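GGDEF family protein (Vibrio cholerae, PDB 5GZS) is a diguanylate cyclase, CdgH, whose periplasmic portion binds arginine and probably passes that signal on to cyclic di-GMP synthesis. Local coordinates at residues Q223-K229 with L262-V267; D280-K284 with G416-N420; D324-V329 with D402-F408. Residue numbers count along the deposited sequence, not the author numbering.

The chain first builds the arginine-binding module, runs along the long helix 189-218 and enters a second solute-binding module, where all three contacts lie. Contact 1 closes the first loop, returning strand 264-266 to strand 226-230 by way of helix 248-259. Contact 2 opens just afterwards in helix 277-282 and closes far later at the end of strand 414-417; both contacts reach the same mixed sheet, and a weak ion pair between Lys229 and Asp280 joins them. Contact 3 is nested inside the loop of contact 2. It fastens a loop to strand 399-410 in the other lobe, about 38 Å from contact 2 between centres, before the chain returns to the sheet of contacts 1 and 2.

Contact 1: residues Q223-K229 with L262-V267; sequences QRVLRVK and LKCELV
Two parallel strands, 226-229 and 264-266, illustrate how alternating side chains sort an edge pair into two faces. Their axes approach to 4.8 Å with a signed crossing angle of -34°, Leu226 opposite Cys264, Arg227 opposite Glu265 and Val228 opposite Leu266. Four backbone bonds set this register: Leu226 N to Lys263 O (3.1 Å), Glu265 N to Leu226 O (3.0 Å), Val228 N to Glu265 O (3.0 Å) and Val267 N to Val228 O (2.8 Å). On one face, Leu226 (m, t) brings CD1 to 4.0 Å from Leu262 CD1, and Val228 (t) sets CG2 3.8 Å from Cys264 CB. Cys264 (m) is disulfide-bonded to Cys257 of helix 248-259. On the other face, Arg227 (m, t, p) and Glu265 (t, t) share a water, 2.7 Å from Glu265 OE2 and, more weakly, 2.7 Å from Arg227 NE; Val267 CG1 covers one guanidinium face, 3.8 Å from Arg227 NH2. Lys263 (chi1 30°) extends NZ to a weak bond with Gln223 OE1 at 3.5 Å, whereas Arg224, its CB directed away from 262-267, forms a salt bridge with Asp287. Linked through helix 248-259, the pair is the opening beta-alpha-beta crossover of a solute-binding-protein lobe with strand order 2-1-3-5-4.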
ATOM      1  N   GLN A 223     -20.457 -35.227  -6.328  1.00 36.37           N
ATOM      2  CA  GLN A 223     -20.805 -36.177  -5.275  1.00 35.00           C
ATOM      3  C   GLN A 223     -19.542 -36.591  -4.531  1.00 45.11           C
ATOM      4  O   GLN A 223     -19.606 -37.254  -3.493  1.00 51.86           O
ATOM      5  CB  GLN A 223     -21.510 -37.422  -5.816  1.00 40.56           C
ATOM      6  CG  GLN A 223     -22.897 -37.187  -6.374  1.00 50.19           C
ATOM      7  CD  GLN A 223     -23.727 -36.231  -5.531  1.00 60.89           C
ATOM      8  OE1 GLN A 223     -23.951 -36.452  -4.342  1.00 70.15           O
ATOM      9  NE2 GLN A 223     -24.180 -35.152  -6.148  1.00 60.67           N
ATOM     10  N   ARG A 224     -18.383 -36.220  -5.057  1.00 40.55           N
ATOM     11  CA  ARG A 224     -17.153 -36.598  -4.392  1.00 37.40           C
ATOM     12  C   ARG A 224     -16.868 -35.717  -3.169  1.00 36.39           C
ATOM     13  O   ARG A 224     -16.871 -34.484  -3.257  1.00 33.64           O
ATOM     14  CB  ARG A 224     -15.989 -36.543  -5.371  1.00 38.86           C
ATOM     15  CG  ARG A 224     -14.657 -36.453  -4.694  1.00 39.89           C
ATOM     16  CD  ARG A 224     -13.556 -36.889  -5.613  1.00 46.66           C
ATOM     17  NE  ARG A 224     -12.306 -36.996  -4.873  1.00 59.45           N
ATOM     18  CZ  ARG A 224     -11.154 -37.352  -5.419  1.00 67.27           C
ATOM     19  NH1 ARG A 224     -11.097 -37.634  -6.717  1.00 72.25           N
ATOM     20  NH2 ARG A 224     -10.065 -37.424  -4.669  1.00 68.87           N
ATOM     21  N   VAL A 225     -16.632 -36.350  -2.024  1.00 39.23           N
ATOM     22  CA  VAL A 225     -16.304 -35.604  -0.808  1.00 43.11           C
ATOM     23  C   VAL A 225     -14.828 -35.200  -0.778  1.00 38.65           C
ATOM     24  O   VAL A 225     -13.953 -36.030  -0.546  1.00 41.22           O
ATOM     25  CB  VAL A 225     -16.630 -36.422   0.452  1.00 45.48           C
ATOM     26  CG1 VAL A 225     -16.245 -35.641   1.707  1.00 26.85           C
ATOM     27  CG2 VAL A 225     -18.120 -36.806   0.467  1.00 27.91           C
ATOM     28  N   LEU A 226     -14.554 -33.926  -1.024  1.00 33.91           N
ATOM     29  CA  LEU A 226     -13.190 -33.423  -0.997  1.00 30.10           C
ATOM     30  C   LEU A 226     -12.577 -33.498   0.392  1.00 31.11           C
ATOM     31  O   LEU A 226     -13.143 -32.961   1.343  1.00 42.98           O
ATOM     32  CB  LEU A 226     -13.163 -31.977  -1.482  1.00 28.87           C
ATOM     33  CG  LEU A 226     -13.667 -31.775  -2.911  1.00 29.18           C
ATOM     34  CD1 LEU A 226     -13.498 -30.316  -3.304  1.00 26.05           C
ATOM     35  CD2 LEU A 226     -12.907 -32.704  -3.866  1.00 27.09           C
ATOM     36  N   ARG A 227     -11.416 -34.134   0.516  1.00 28.98           N
ATOM     37  CA  ARG A 227     -10.715 -34.169   1.807  1.00 31.75           C
ATOM     38  C   ARG A 227      -9.757 -32.984   1.986  1.00 37.37           C
ATOM     39  O   ARG A 227      -8.895 -32.725   1.151  1.00 48.80           O
ATOM     40  CB  ARG A 227      -9.970 -35.494   1.970  1.00 30.52           C
ATOM     41  CG  ARG A 227     -10.914 -36.681   1.805  1.00 32.86           C
ATOM     42  CD  ARG A 227     -10.240 -38.041   2.009  1.00 40.48           C
ATOM     43  NE  ARG A 227     -10.130 -38.418   3.417  1.00 32.98           N
ATOM     44  CZ  ARG A 227      -9.010 -38.293   4.109  1.00 37.98           C
ATOM     45  NH1 ARG A 227      -7.929 -37.811   3.510  1.00 37.19           N
ATOM     46  NH2 ARG A 227      -8.971 -38.639   5.387  1.00 37.89           N
ATOM     47  N   VAL A 228      -9.944 -32.247   3.109  1.00 32.63           N
ATOM     48  CA  VAL A 228      -9.238 -31.007   3.398  1.00 29.34           C
ATOM     49  C   VAL A 228      -8.386 -31.181   4.662  1.00 37.89           C
ATOM     50  O   VAL A 228      -8.821 -31.813   5.624  1.00 37.10           O
ATOM     51  CB  VAL A 228     -10.271 -29.890   3.678  1.00 28.25           C
ATOM     52  CG1 VAL A 228      -9.617 -28.523   3.752  1.00 26.92           C
ATOM     53  CG2 VAL A 228     -11.332 -29.879   2.611  1.00 33.15           C
ATOM     54  N   LYS A 229      -7.170 -30.637   4.670  1.00 36.70           N
ATOM     55  CA  LYS A 229      -6.401 -30.563   5.918  1.00 38.98           C
ATOM     56  C   LYS A 229      -6.004 -29.139   6.233  1.00 35.17           C
ATOM     57  O   LYS A 229      -5.691 -28.360   5.327  1.00 34.22           O
ATOM     58  CB  LYS A 229      -5.157 -31.452   5.900  1.00 29.35           C
ATOM     59  CG  LYS A 229      -5.503 -32.888   6.034  1.00 29.59           C
ATOM     60  CD  LYS A 229      -4.392 -33.686   6.692  1.00 30.60           C
ATOM     61  CE  LYS A 229      -4.800 -35.163   6.736  1.00 30.90           C
ATOM     62  NZ  LYS A 229      -3.816 -36.025   7.401  1.00 31.98           N
ATOM     63  N   LEU A 262     -19.831 -27.668  -3.652  1.00 34.60           N
ATOM     64  CA  LEU A 262     -19.087 -28.891  -3.419  1.00 30.27           C
ATOM     65  C   LEU A 262     -19.118 -29.243  -1.941  1.00 38.29           C
ATOM     66  O   LEU A 262     -19.205 -28.368  -1.082  1.00 55.66           O
ATOM     67  CB  LEU A 262     -17.640 -28.745  -3.860  1.00 39.88           C
ATOM     68  CG  LEU A 262     -17.352 -28.088  -5.197  1.00 33.29           C
ATOM     69  CD1 LEU A 262     -15.920 -27.722  -5.177  1.00 32.87           C
ATOM     70  CD2 LEU A 262     -17.652 -29.046  -6.352  1.00 29.84           C
ATOM     71  N   LYS A 263     -18.993 -30.521  -1.639  1.00 38.18           N
ATOM     72  CA  LYS A 263     -18.967 -30.957  -0.256  1.00 42.33           C
ATOM     73  C   LYS A 263     -17.524 -31.167   0.184  1.00 33.31           C
ATOM     74  O   LYS A 263     -16.788 -31.932  -0.424  1.00 35.83           O
ATOM     75  CB  LYS A 263     -19.793 -32.244  -0.085  1.00 44.61           C
ATOM     76  CG  LYS A 263     -19.826 -33.131  -1.314  1.00 49.97           C
ATOM     77  CD  LYS A 263     -20.936 -34.196  -1.246  1.00 51.94           C
ATOM     78  CE  LYS A 263     -22.307 -33.556  -1.214  1.00 60.64           C
ATOM     79  NZ  LYS A 263     -23.389 -34.553  -1.465  1.00 66.03           N
ATOM     80  N   CYS A 264     -17.123 -30.481   1.244  1.00 31.66           N
ATOM     81  CA  CYS A 264     -15.772 -30.620   1.761  1.00 38.85           C
ATOM     82  C   CYS A 264     -15.813 -31.085   3.177  1.00 45.11           C
ATOM     83  O   CYS A 264     -16.637 -30.642   3.972  1.00 55.79           O
ATOM     84  CB  CYS A 264     -14.994 -29.306   1.726  1.00 40.53           C
ATOM     85  SG  CYS A 264     -14.979 -28.470   0.200  1.00 51.57           S
ATOM     86  N   GLU A 265     -14.863 -31.910   3.525  1.00 42.12           N
ATOM     87  CA  GLU A 265     -14.792 -32.465   4.832  1.00 36.32           C
ATOM     88  C   GLU A 265     -13.412 -32.195   5.369  1.00 40.86           C
ATOM     89  O   GLU A 265     -12.457 -32.565   4.764  1.00 45.14           O
ATOM     90  CB  GLU A 265     -15.004 -33.956   4.691  1.00 34.64           C
ATOM     91  CG  GLU A 265     -14.886 -34.774   5.935  1.00 30.57           C
ATOM     92  CD  GLU A 265     -15.425 -36.159   5.754  1.00 52.66           C
ATOM     93  OE1 GLU A 265     -16.632 -36.355   5.758  1.00 30.66           O
ATOM     94  OE2 GLU A 265     -14.635 -37.063   5.597  1.00 56.96           O
ATOM     95  N   LEU A 266     -13.317 -31.556   6.520  1.00 33.11           N
ATOM     96  CA  LEU A 266     -12.054 -31.326   7.184  1.00 38.70           C
ATOM     97  C   LEU A 266     -11.587 -32.604   7.864  1.00 39.05           C
ATOM     98  O   LEU A 266     -12.335 -33.183   8.643  1.00 52.20           O
ATOM     99  CB  LEU A 266     -12.190 -30.222   8.226  1.00 38.37           C
ATOM    100  CG  LEU A 266     -10.875 -30.088   8.983  1.00 49.52           C
ATOM    101  CD1 LEU A 266      -9.951 -29.279   8.113  1.00 46.36           C
ATOM    102  CD2 LEU A 266     -11.051 -29.462  10.346  1.00 51.40           C
ATOM    103  N   VAL A 267     -10.368 -33.002   7.639  1.00 37.55           N
ATOM    104  CA  VAL A 267      -9.846 -34.196   8.321  1.00 39.60           C
ATOM    105  C   VAL A 267      -8.516 -33.950   9.074  1.00 40.04           C
ATOM    106  O   VAL A 267      -7.683 -33.167   8.640  1.00 31.54           O
ATOM    107  CB  VAL A 267      -9.665 -35.343   7.330  1.00 45.30           C
ATOM    108  CG1 VAL A 267     -11.011 -35.757   6.771  1.00 48.26           C
ATOM    109  CG2 VAL A 267      -8.754 -34.922   6.202  1.00 54.43           C
TER
HETATM  110  O   HOH W   1     -12.767 -38.072   3.966  1.00 32.53           O

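Contact 2: residues D280-K284 with G416-N420; sequences DLQDK and GFAKN
A helix end and a strand end meet here, each finishing in a defined turn. Segment 280-284 carries the last turn of helix 277-282 and leaves it in a Schellman motif at Lys284, which adopts phi/psi 65°/23° and bonds its N back to Leu281 O at 3.2 Å. Segment 416-420 is extended at Gly416 and Phe417, then bends through an inverse gamma turn centred on Lys419 (-75°/72°), with Asn420 N 2.8 Å from Ala418 O. The nearest CA pair is Leu281 and Ala418, 5.4 Å apart.

Van der Waals packing joins the segments, without hydrogen bonds. Leu281 (t, p) reaches over the strand end, placing CD1 3.6 Å from Ala418 N and 4.0 Å from Ala418 CB, while its CD2 lies 4.3 Å from Gly416 C. An ideal CB on Gly416 would point toward 280-284 and lie 3.6 Å from Leu281 CD2. Lys284 (m, m, t, p) folds its aliphatic chain across the turn: CD lies 3.9 Å from Ala418 CB and 4.0 Å from Asn420 ND2, and NZ ends 3.6 Å from Lys419 O. Asn420 (chi1 52°) is an N-cap, its OD1 accepting from Gly423 N, and Lys419 NZ leads away to Asn300 O.

The strand end is held by backbone bonds from Gly416 to Leu289 and from Phe417 to Tyr303. Leu281 packs on Leu289 of strand 288-292, while Phe417, its CB directed away, meets Phe430 of helix 421-435. In this second solute-binding module, helix 277-282 thus covers one side of the sheet shared by strands 226-230, 288-292 and 414-417.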
ATOM      1  N   ASP A 280       0.967 -35.431   2.743  1.00 56.65           N
ATOM      2  CA  ASP A 280      -0.372 -35.969   2.486  1.00 50.87           C
ATOM      3  C   ASP A 280      -0.936 -35.428   1.166  1.00 50.57           C
ATOM      4  O   ASP A 280      -1.663 -36.124   0.423  1.00 47.24           O
ATOM      5  CB  ASP A 280      -1.311 -35.619   3.637  1.00 55.37           C
ATOM      6  CG  ASP A 280      -1.212 -36.591   4.792  1.00 66.20           C
ATOM      7  OD1 ASP A 280      -0.304 -36.419   5.652  1.00 35.96           O
ATOM      8  OD2 ASP A 280      -2.062 -37.521   4.828  1.00 63.64           O
ATOM      9  N   LEU A 281      -0.589 -34.178   0.881  1.00 34.67           N
ATOM     10  CA  LEU A 281      -0.972 -33.532  -0.367  1.00 44.26           C
ATOM     11  C   LEU A 281      -0.203 -34.118  -1.558  1.00 50.92           C
ATOM     12  O   LEU A 281      -0.778 -34.367  -2.631  1.00 52.98           O
ATOM     13  CB  LEU A 281      -0.735 -32.032  -0.280  1.00 33.65           C
ATOM     14  CG  LEU A 281      -1.390 -31.212  -1.379  1.00 45.20           C
ATOM     15  CD1 LEU A 281      -2.913 -31.373  -1.313  1.00 38.40           C
ATOM     16  CD2 LEU A 281      -0.970 -29.735  -1.263  1.00 32.82           C
ATOM     17  N   GLN A 282       1.094 -34.355  -1.377  1.00 38.30           N
ATOM     18  CA  GLN A 282       1.852 -34.968  -2.459  1.00 34.83           C
ATOM     19  C   GLN A 282       1.462 -36.435  -2.606  1.00 35.24           C
ATOM     20  O   GLN A 282       1.433 -36.939  -3.703  1.00 56.13           O
ATOM     21  CB  GLN A 282       3.346 -34.760  -2.245  1.00 40.17           C
ATOM     22  CG  GLN A 282       3.707 -33.279  -2.383  1.00 47.43           C
ATOM     23  CD  GLN A 282       5.131 -32.947  -1.981  1.00 67.67           C
ATOM     24  OE1 GLN A 282       6.014 -32.831  -2.830  1.00 75.20           O
ATOM     25  NE2 GLN A 282       5.359 -32.765  -0.683  1.00 67.05           N
ATOM     26  N   ASP A 283       1.080 -37.094  -1.516  1.00 49.40           N
ATOM     27  CA  ASP A 283       0.532 -38.462  -1.565  1.00 50.53           C
ATOM     28  C   ASP A 283      -0.744 -38.582  -2.387  1.00 45.37           C
ATOM     29  O   ASP A 283      -1.124 -39.686  -2.783  1.00 48.80           O
ATOM     30  CB  ASP A 283       0.189 -38.977  -0.154  1.00 57.56           C
ATOM     31  CG  ASP A 283       1.406 -39.274   0.695  1.00 75.69           C
ATOM     32  OD1 ASP A 283       2.540 -38.918   0.292  1.00 82.79           O
ATOM     33  OD2 ASP A 283       1.213 -39.859   1.786  1.00 79.33           O
ATOM     34  N   LYS A 284      -1.434 -37.461  -2.573  1.00 43.48           N
ATOM     35  CA  LYS A 284      -2.817 -37.446  -3.076  1.00 47.46           C
ATOM     36  C   LYS A 284      -3.770 -38.117  -2.074  1.00 49.35           C
ATOM     37  O   LYS A 284      -4.859 -38.582  -2.456  1.00 50.91           O
ATOM     38  CB  LYS A 284      -2.949 -38.129  -4.457  1.00 40.37           C
ATOM     39  CG  LYS A 284      -1.843 -37.824  -5.465  1.00 43.92           C
ATOM     40  CD  LYS A 284      -1.637 -36.327  -5.672  1.00 51.85           C
ATOM     41  CE  LYS A 284      -0.272 -36.019  -6.317  1.00 47.93           C
ATOM     42  NZ  LYS A 284      -0.023 -36.899  -7.494  1.00 48.06           N
ATOM     43  N   GLY A 416      -3.810 -24.836  -1.404  1.00 31.84           N
ATOM     44  CA  GLY A 416      -3.049 -25.747  -2.252  1.00 31.12           C
ATOM     45  C   GLY A 416      -3.925 -26.911  -2.632  1.00 32.99           C
ATOM     46  O   GLY A 416      -4.758 -27.341  -1.827  1.00 31.39           O
ATOM     47  N   PHE A 417      -3.762 -27.425  -3.850  1.00 33.87           N
ATOM     48  CA  PHE A 417      -4.591 -28.559  -4.303  1.00 29.24           C
ATOM     49  C   PHE A 417      -3.671 -29.594  -4.842  1.00 30.71           C
ATOM     50  O   PHE A 417      -2.626 -29.250  -5.400  1.00 40.76           O
ATOM     51  CB  PHE A 417      -5.600 -28.167  -5.388  1.00 32.42           C
ATOM     52  CG  PHE A 417      -6.566 -27.084  -4.977  1.00 29.11           C
ATOM     53  CD1 PHE A 417      -6.186 -25.752  -5.005  1.00 28.16           C
ATOM     54  CD2 PHE A 417      -7.858 -27.405  -4.580  1.00 27.39           C
ATOM     55  CE1 PHE A 417      -7.072 -24.754  -4.640  1.00 40.05           C
ATOM     56  CE2 PHE A 417      -8.761 -26.409  -4.217  1.00 26.77           C
ATOM     57  CZ  PHE A 417      -8.364 -25.081  -4.248  1.00 39.58           C
ATOM     58  N   ALA A 418      -4.039 -30.856  -4.656  1.00 30.10           N
ATOM     59  CA  ALA A 418      -3.205 -31.963  -5.064  1.00 30.95           C
ATOM     60  C   ALA A 418      -2.968 -31.878  -6.551  1.00 38.14           C
ATOM     61  O   ALA A 418      -3.865 -31.496  -7.314  1.00 30.97           O
ATOM     62  CB  ALA A 418      -3.854 -33.273  -4.708  1.00 30.97           C
ATOM     63  N   LYS A 419      -1.753 -32.237  -6.955  1.00 36.98           N
ATOM     64  CA  LYS A 419      -1.347 -32.194  -8.348  1.00 32.97           C
ATOM     65  C   LYS A 419      -1.956 -33.330  -9.173  1.00 33.29           C
ATOM     66  O   LYS A 419      -1.275 -34.274  -9.556  1.00 41.42           O
ATOM     67  CB  LYS A 419       0.169 -32.244  -8.424  1.00 37.54           C
ATOM     68  CG  LYS A 419       0.849 -30.926  -8.642  1.00 34.09           C
ATOM     69  CD  LYS A 419       0.795 -30.571 -10.116  1.00 43.54           C
ATOM     70  CE  LYS A 419       2.162 -30.166 -10.606  1.00 52.52           C
ATOM     71  NZ  LYS A 419       2.626 -28.968  -9.881  1.00 60.83           N
ATOM     72  N   ASN A 420      -3.247 -33.252  -9.447  1.00 32.63           N
ATOM     73  CA  ASN A 420      -3.857 -34.197 -10.376  1.00 37.82           C
ATOM     74  C   ASN A 420      -4.948 -33.439 -11.129  1.00 32.54           C
ATOM     75  O   ASN A 420      -5.145 -32.276 -10.830  1.00 31.90           O
ATOM     76  CB  ASN A 420      -4.379 -35.447  -9.635  1.00 32.93           C
ATOM     77  CG  ASN A 420      -5.281 -35.110  -8.459  1.00 40.57           C
ATOM     78  OD1 ASN A 420      -6.023 -34.117  -8.463  1.00 31.07           O
ATOM     79  ND2 ASN A 420      -5.212 -35.950  -7.434  1.00 47.96           N
TER

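Contact 3: residues D324-V329 with D402-F408; sequences DVYSNV and DTMIGSF
Loop-to-loop packing where a short loop breaks strand 399-410 is the principle here, for neither 324-329 nor 402-408 is regular. At Asp402 a tight turn begins: its O accepts Gly406 N at 2.8 Å and, weakly, Ile405 N at 2.8 Å. Two residues on, Met404, a selenomethionine with high B factors, points its CB toward 324-329; SE is modelled 3.1 Å from Asp324 OD1, and CG lies 4.0 Å from Ser327 CB. Ile405 and Asn328 form the nearest CA pair, 4.4 Å apart, and Ile405 CA makes a CA-H...O contact with Ser327 O at 3.3 Å. With chi1 near -80°, Ile405 CG1 lies 3.7 Å from Asn328 CA, and CD1 reaches 3.9 Å from Tyr326 CB. Gly406 follows at phi/psi 57°/-158°, where a CB would crowd Thr403 O. The chain then passes Ser407 and turns Phe408 (p) toward Val329 (p), whose CG1 meets Phe408 CD2 obliquely at 3.8 Å; Leu348 and Met352 of helix 344-352 extend this apolar patch.

The outer side faces the second subunit, where Asn328 ND2 makes a weak hydrogen bond to Asp159 of that subunit and Met404 packs on its Gln441. The arrangement belongs to the outermost strand, 399-410, of a mixed sheet ordered 3-2-4-1-5, consistent with the second lobe of a family 3 solute-binding protein, here forming part of the interface with the second subunit.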
ATOM      1  N   ASP A 324      16.129   0.304  17.939  1.00 80.73           N
ATOM      2  CA  ASP A 324      16.375   1.385  16.985  1.00 73.11           C
ATOM      3  C   ASP A 324      17.823   1.455  16.530  1.00 67.54           C
ATOM      4  O   ASP A 324      18.298   2.505  16.110  1.00 68.73           O
ATOM      5  CB  ASP A 324      15.954   2.719  17.588  1.00 73.76           C
ATOM      6  CG  ASP A 324      14.493   2.741  17.961  1.00 82.28           C
ATOM      7  OD1 ASP A 324      13.703   2.084  17.246  1.00 75.96           O
ATOM      8  OD2 ASP A 324      14.138   3.416  18.956  1.00 68.48           O
ATOM      9  N   VAL A 325      18.524   0.332  16.618  1.00 67.20           N
ATOM     10  CA  VAL A 325      19.866   0.247  16.069  1.00 67.96           C
ATOM     11  C   VAL A 325      19.754  -0.024  14.581  1.00 66.29           C
ATOM     12  O   VAL A 325      20.549   0.474  13.785  1.00 66.97           O
ATOM     13  CB  VAL A 325      20.698  -0.848  16.762  1.00 68.41           C
ATOM     14  CG1 VAL A 325      22.001  -1.089  16.020  1.00 68.86           C
ATOM     15  CG2 VAL A 325      20.958  -0.461  18.204  1.00 70.47           C
ATOM     16  N   TYR A 326      18.730  -0.794  14.212  1.00 70.61           N
ATOM     17  CA  TYR A 326      18.513  -1.188  12.823  1.00 62.57           C
ATOM     18  C   TYR A 326      17.134  -0.795  12.338  1.00 61.23           C
ATOM     19  O   TYR A 326      16.146  -0.982  13.044  1.00 65.93           O
ATOM     20  CB  TYR A 326      18.684  -2.695  12.649  1.00 62.10           C
ATOM     21  CG  TYR A 326      19.876  -3.291  13.338  1.00 62.45           C
ATOM     22  CD1 TYR A 326      21.160  -3.056  12.866  1.00 69.31           C
ATOM     23  CD2 TYR A 326      19.719  -4.127  14.443  1.00 62.48           C
ATOM     24  CE1 TYR A 326      22.261  -3.620  13.482  1.00 66.01           C
ATOM     25  CE2 TYR A 326      20.816  -4.700  15.062  1.00 64.76           C
ATOM     26  CZ  TYR A 326      22.083  -4.437  14.577  1.00 64.77           C
ATOM     27  OH  TYR A 326      23.174  -4.990  15.187  1.00 66.00           O
ATOM     28  N   SER A 327      17.059  -0.291  11.116  1.00 60.82           N
ATOM     29  CA  SER A 327      15.796   0.205  10.609  1.00 59.78           C
ATOM     30  C   SER A 327      15.238  -0.704   9.523  1.00 57.74           C
ATOM     31  O   SER A 327      14.025  -0.690   9.273  1.00 56.48           O
ATOM     32  CB  SER A 327      15.958   1.628  10.098  1.00 61.08           C
ATOM     33  OG  SER A 327      16.673   1.647   8.882  1.00 61.52           O
ATOM     34  N   ASN A 328      16.102  -1.506   8.891  1.00 57.48           N
ATOM     35  CA  ASN A 328      15.615  -2.641   8.087  1.00 60.69           C
ATOM     36  C   ASN A 328      16.541  -3.878   8.048  1.00 55.41           C
ATOM     37  O   ASN A 328      17.724  -3.795   8.325  1.00 56.75           O
ATOM     38  CB  ASN A 328      15.297  -2.173   6.665  1.00 55.11           C
ATOM     39  CG  ASN A 328      16.521  -1.930   5.852  1.00 68.09           C
ATOM     40  OD1 ASN A 328      17.126  -2.874   5.343  1.00 65.07           O
ATOM     41  ND2 ASN A 328      16.909  -0.657   5.711  1.00 70.85           N
ATOM     42  N   VAL A 329      15.984  -5.023   7.667  1.00 55.12           N
ATOM     43  CA  VAL A 329      16.598  -6.317   7.948  1.00 54.85           C
ATOM     44  C   VAL A 329      17.939  -6.559   7.239  1.00 58.11           C
ATOM     45  O   VAL A 329      18.742  -7.383   7.687  1.00 60.29           O
ATOM     46  CB  VAL A 329      15.597  -7.480   7.624  1.00 54.17           C
ATOM     47  CG1 VAL A 329      15.218  -7.531   6.145  1.00 55.67           C
ATOM     48  CG2 VAL A 329      16.144  -8.820   8.097  1.00 53.71           C
ATOM     49  N   ASP A 402      10.548  -5.755  16.740  1.00 78.99           N
ATOM     50  CA  ASP A 402      11.330  -4.611  16.467  1.00 79.01           C
ATOM     51  C   ASP A 402      10.573  -3.675  15.557  1.00 80.14           C
ATOM     52  O   ASP A 402      10.883  -3.566  14.377  1.00 75.84           O
ATOM     53  CB  ASP A 402      12.623  -5.044  15.826  1.00 79.83           C
ATOM     54  CG  ASP A 402      13.662  -3.989  15.881  1.00 79.63           C
ATOM     55  OD1 ASP A 402      13.527  -3.051  16.661  1.00 79.25           O
ATOM     56  OD2 ASP A 402      14.634  -4.095  15.148  1.00 79.67           O
ATOM     57  N   THR A 403       9.587  -2.975  16.104  1.00 71.62           N
ATOM     58  CA  THR A 403       8.924  -1.968  15.305  1.00 69.70           C
ATOM     59  C   THR A 403       9.821  -1.228  14.319  1.00 65.98           C
ATOM     60  O   THR A 403       9.347  -0.736  13.338  1.00 56.00           O
ATOM     61  CB  THR A 403       8.197  -0.943  16.213  1.00 76.87           C
ATOM     62  OG1 THR A 403       9.084   0.116  16.588  1.00 60.68           O
ATOM     63  CG2 THR A 403       7.660  -1.585  17.498  1.00 77.73           C
HETATM   64  N   MSE A 404      11.090  -1.080  14.606  1.00 69.53           N
HETATM   65  CA  MSE A 404      11.886  -0.242  13.746  1.00 72.15           C
HETATM   66  C   MSE A 404      11.954  -0.917  12.430  1.00 77.72           C
HETATM   67  O   MSE A 404      11.658  -0.331  11.410  1.00 76.40           O
HETATM   68  CB  MSE A 404      13.288  -0.047  14.323  1.00135.17           C
HETATM   69  CG  MSE A 404      14.137   0.943  13.544  1.00128.82           C
HETATM   70 SE   MSE A 404      14.127   2.726  14.248  1.00196.03          SE
HETATM   71  CE  MSE A 404      12.445   3.326  13.463  1.00153.02           C
ATOM     72  N   ILE A 405      12.353  -2.165  12.436  1.00 81.77           N
ATOM     73  CA  ILE A 405      12.454  -2.835  11.186  1.00 85.63           C
ATOM     74  C   ILE A 405      11.032  -2.978  10.727  1.00 58.49           C
ATOM     75  O   ILE A 405      10.728  -2.778   9.577  1.00 54.61           O
ATOM     76  CB  ILE A 405      13.172  -4.170  11.351  1.00 56.33           C
ATOM     77  CG1 ILE A 405      14.675  -3.954  11.399  1.00 56.00           C
ATOM     78  CG2 ILE A 405      12.853  -5.114  10.209  1.00 57.30           C
ATOM     79  CD1 ILE A 405      15.380  -4.764  12.439  1.00 55.32           C
ATOM     80  N   GLY A 406      10.156  -3.314  11.648  1.00 52.01           N
ATOM     81  CA  GLY A 406       8.797  -3.602  11.280  1.00 50.69           C
ATOM     82  C   GLY A 406       8.640  -4.703  10.256  1.00 53.01           C
ATOM     83  O   GLY A 406       9.473  -5.541  10.054  1.00 48.68           O
ATOM     84  N   SER A 407       7.510  -4.672   9.603  1.00 49.44           N
ATOM     85  CA  SER A 407       7.169  -5.607   8.545  1.00 46.41           C
ATOM     86  C   SER A 407       8.203  -5.439   7.474  1.00 46.48           C
ATOM     87  O   SER A 407       8.169  -4.472   6.727  1.00 46.88           O
ATOM     88  CB  SER A 407       5.782  -5.353   7.968  1.00 54.04           C
ATOM     89  OG  SER A 407       4.771  -5.637   8.917  1.00 61.39           O
ATOM     90  N   PHE A 408       9.146  -6.363   7.423  1.00 46.55           N
ATOM     91  CA  PHE A 408      10.187  -6.306   6.425  1.00 47.06           C
ATOM     92  C   PHE A 408       9.791  -7.055   5.169  1.00 57.50           C
ATOM     93  O   PHE A 408      10.541  -7.045   4.199  1.00 46.11           O
ATOM     94  CB  PHE A 408      11.489  -6.876   6.979  1.00 49.28           C
ATOM     95  CG  PHE A 408      11.425  -8.342   7.292  1.00 47.09           C
ATOM     96  CD1 PHE A 408      10.901  -8.788   8.502  1.00 46.93           C
ATOM     97  CD2 PHE A 408      11.893  -9.269   6.384  1.00 46.53           C
ATOM     98  CE1 PHE A 408      10.842 -10.128   8.797  1.00 53.00           C
ATOM     99  CE2 PHE A 408      11.844 -10.619   6.664  1.00 45.81           C
ATOM    100  CZ  PHE A 408      11.319 -11.053   7.880  1.00 56.40           C
TER